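Local structure of enoyl-CoA hydratase (Thermus thermophilus, 1WZ8) at residues A[57-62]-A[198-203]. The protein probably catalyses the reversible hydration of the double bond of enoyl-CoA thioesters, as a hexameric member of the crotonase family. Residues are numbered along the deposited sequence; the frame is centred on the assembly and turned at random.
Sequences AVLLRG and KALEVA
In the crotonase fold of this chain, helix 195-207 packs on one face of the mixed sheet, and Leu-59 of strand 57-62 meets Ala-199, Leu-200 and Ala-203 there. The axes of segments 57-62 and 198-203 come within 8.8 Å and run nearly antiparallel, at 167°. Leu-59 carries most of the contact. Its CG is anti to the backbone N (chi1 175°), which extends the branched end toward the helix. Its two methyls touch different residues: CD1 lies 3.9 Å from Ala-199 CB, and CD2 lies 3.8 Å from Leu-200 CD1. The two leucine side chains cross at about a right angle. One turn further along the helix, Ala-203 CB faces Leu-59 CB at 4.4 Å. At the start of the strand, Ala-57 CB rests 3.6 Å from Ala-203 O. No hydrogen bond joins the segments, and the small Ala-199 and Ala-203 are consistent with the close axes. An alanine in place of Leu-59 would keep CB near Ala-203 but would probably cost Ala-199 CB and Leu-200 CD1 their methyl contacts and open a gap. Leu-59 also touches Val-21 and Val-108 on the two flanking strands. The helix lies along the sheet; Ala-199 reaches Ala-110 and Val-130, and Val-202 packs on Leu-171 of a second subunit.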
ATOM      1  N   ALA A  57      14.052 -27.670   5.853  1.00 12.56           N
ATOM      2  CA  ALA A  57      14.119 -26.625   6.870  1.00 12.69           C
ATOM      3  C   ALA A  57      15.576 -26.261   7.116  1.00 13.12           C
ATOM      4  O   ALA A  57      16.457 -27.119   7.040  1.00 14.97           O
ATOM      5  CB  ALA A  57      13.473 -27.098   8.173  1.00 13.23           C
ATOM      6  N   VAL A  58      15.825 -24.985   7.391  1.00 12.29           N
ATOM      7  CA  VAL A  58      17.174 -24.510   7.667  1.00 11.23           C
ATOM      8  C   VAL A  58      17.277 -24.099   9.133  1.00 12.19           C
ATOM      9  O   VAL A  58      16.382 -23.445   9.674  1.00 11.85           O
ATOM     10  CB  VAL A  58      17.535 -23.308   6.770  1.00 12.18           C
ATOM     11  CG1 VAL A  58      18.848 -22.676   7.227  1.00 12.33           C
ATOM     12  CG2 VAL A  58      17.655 -23.772   5.321  1.00 12.14           C
ATOM     13  N   LEU A  59      18.367 -24.505   9.774  1.00 10.68           N
ATOM     14  CA  LEU A  59      18.599 -24.181  11.174  1.00 11.76           C
ATOM     15  C   LEU A  59      19.869 -23.347  11.262  1.00 11.26           C
ATOM     16  O   LEU A  59      20.928 -23.775  10.811  1.00 13.46           O
ATOM     17  CB  LEU A  59      18.757 -25.464  11.999  1.00 12.23           C
ATOM     18  CG  LEU A  59      19.115 -25.298  13.480  1.00 12.46           C
ATOM     19  CD1 LEU A  59      18.069 -24.430  14.174  1.00 14.47           C
ATOM     20  CD2 LEU A  59      19.203 -26.674  14.143  1.00 14.74           C
ATOM     21  N   LEU A  60      19.756 -22.155  11.837  1.00  9.61           N
ATOM     22  CA  LEU A  60      20.901 -21.265  11.972  1.00 10.92           C
ATOM     23  C   LEU A  60      21.423 -21.267  13.396  1.00 11.80           C
ATOM     24  O   LEU A  60      20.647 -21.189  14.350  1.00 10.14           O
ATOM     25  CB  LEU A  60      20.510 -19.839  11.581  1.00 12.27           C
ATOM     26  CG  LEU A  60      20.056 -19.632  10.136  1.00 15.11           C
ATOM     27  CD1 LEU A  60      19.561 -18.197   9.957  1.00 12.62           C
ATOM     28  CD2 LEU A  60      21.213 -19.935   9.185  1.00 15.07           C
ATOM     29  N   ARG A  61      22.742 -21.352  13.539  1.00 11.70           N
ATOM     30  CA  ARG A  61      23.356 -21.352  14.858  1.00 13.61           C
ATOM     31  C   ARG A  61      24.751 -20.761  14.757  1.00 14.43           C
ATOM     32  O   ARG A  61      25.445 -20.953  13.757  1.00 12.31           O
ATOM     33  CB  ARG A  61      23.452 -22.777  15.414  1.00 16.59           C
ATOM     34  CG  ARG A  61      23.939 -22.839  16.855  1.00 18.72           C
ATOM     35  CD  ARG A  61      24.225 -24.270  17.316  1.00 20.60           C
ATOM     36  NE  ARG A  61      24.374 -24.343  18.771  1.00 23.01           N
ATOM     37  CZ  ARG A  61      24.616 -25.463  19.448  1.00 23.08           C
ATOM     38  NH1 ARG A  61      24.744 -26.616  18.804  1.00 25.02           N
ATOM     39  NH2 ARG A  61      24.723 -25.431  20.768  1.00 23.04           N
ATOM     40  N   GLY A  62      25.152 -20.027  15.789  1.00 14.44           N
ATOM     41  CA  GLY A  62      26.479 -19.442  15.801  1.00 16.49           C
ATOM     42  C   GLY A  62      27.394 -20.418  16.508  1.00 18.31           C
ATOM     43  O   GLY A  62      26.946 -21.161  17.380  1.00 19.02           O
ATOM     44  N   LYS A 198      15.752 -27.135  21.590  1.00 13.80           N
ATOM     45  CA  LYS A 198      14.389 -26.782  21.198  1.00 13.15           C
ATOM     46  C   LYS A 198      14.353 -26.297  19.752  1.00 12.12           C
ATOM     47  O   LYS A 198      13.428 -26.613  19.009  1.00  9.89           O
ATOM     48  CB  LYS A 198      13.836 -25.687  22.118  1.00 14.37           C
ATOM     49  CG  LYS A 198      12.403 -25.257  21.810  1.00 15.38           C
ATOM     50  CD  LYS A 198      11.407 -26.396  22.044  1.00 20.16           C
ATOM     51  CE  LYS A 198       9.971 -25.949  21.801  1.00 20.62           C
ATOM     52  NZ  LYS A 198       8.983 -27.037  22.071  1.00 22.74           N
ATOM     53  N   ALA A 199      15.355 -25.522  19.355  1.00 11.05           N
ATOM     54  CA  ALA A 199      15.397 -25.022  17.986  1.00 11.53           C
ATOM     55  C   ALA A 199      15.470 -26.190  17.005  1.00 12.41           C
ATOM     56  O   ALA A 199      14.803 -26.194  15.971  1.00 13.33           O
ATOM     57  CB  ALA A 199      16.593 -24.096  17.798  1.00  9.92           C
ATOM     58  N   LEU A 200      16.283 -27.188  17.333  1.00 13.76           N
ATOM     59  CA  LEU A 200      16.422 -28.359  16.473  1.00 13.33           C
ATOM     60  C   LEU A 200      15.094 -29.115  16.408  1.00 13.36           C
ATOM     61  O   LEU A 200      14.686 -29.590  15.346  1.00 13.54           O
ATOM     62  CB  LEU A 200      17.532 -29.277  17.005  1.00 14.76           C
ATOM     63  CG  LEU A 200      17.770 -30.559  16.202  1.00 15.29           C
ATOM     64  CD1 LEU A 200      18.081 -30.205  14.751  1.00 15.14           C
ATOM     65  CD2 LEU A 200      18.905 -31.356  16.829  1.00 17.07           C
ATOM     66  N   GLU A 201      14.415 -29.218  17.546  1.00 12.31           N
ATOM     67  CA  GLU A 201      13.126 -29.901  17.610  1.00 13.35           C
ATOM     68  C   GLU A 201      12.124 -29.204  16.683  1.00 12.11           C
ATOM     69  O   GLU A 201      11.346 -29.853  15.964  1.00 10.23           O
ATOM     70  CB  GLU A 201      12.603 -29.878  19.048  1.00 16.69           C
ATOM     71  CG  GLU A 201      11.251 -30.555  19.233  1.00 21.20           C
ATOM     72  CD  GLU A 201      10.651 -30.278  20.600  1.00 27.32           C
ATOM     73  OE1 GLU A 201      11.317 -30.564  21.619  1.00 29.01           O
ATOM     74  OE2 GLU A 201       9.510 -29.771  20.653  1.00 30.76           O
ATOM     75  N   VAL A 202      12.139 -27.876  16.714  1.00 11.98           N
ATOM     76  CA  VAL A 202      11.251 -27.084  15.873  1.00 12.50           C
ATOM     77  C   VAL A 202      11.591 -27.330  14.406  1.00 12.10           C
ATOM     78  O   VAL A 202      10.710 -27.577  13.581  1.00 11.27           O
ATOM     79  CB  VAL A 202      11.392 -25.573  16.191  1.00 11.02           C
ATOM     80  CG1 VAL A 202      10.570 -24.751  15.207  1.00 12.14           C
ATOM     81  CG2 VAL A 202      10.921 -25.299  17.617  1.00 12.98           C
ATOM     82  N   ALA A 203      12.879 -27.269  14.087  1.00 13.63           N
ATOM     83  CA  ALA A 203      13.323 -27.480  12.713  1.00 14.35           C
ATOM     84  C   ALA A 203      12.928 -28.866  12.223  1.00 14.41           C
ATOM     85  O   ALA A 203      12.456 -29.022  11.097  1.00 13.51           O
ATOM     86  CB  ALA A 203      14.832 -27.302  12.615  1.00 13.89           C
TER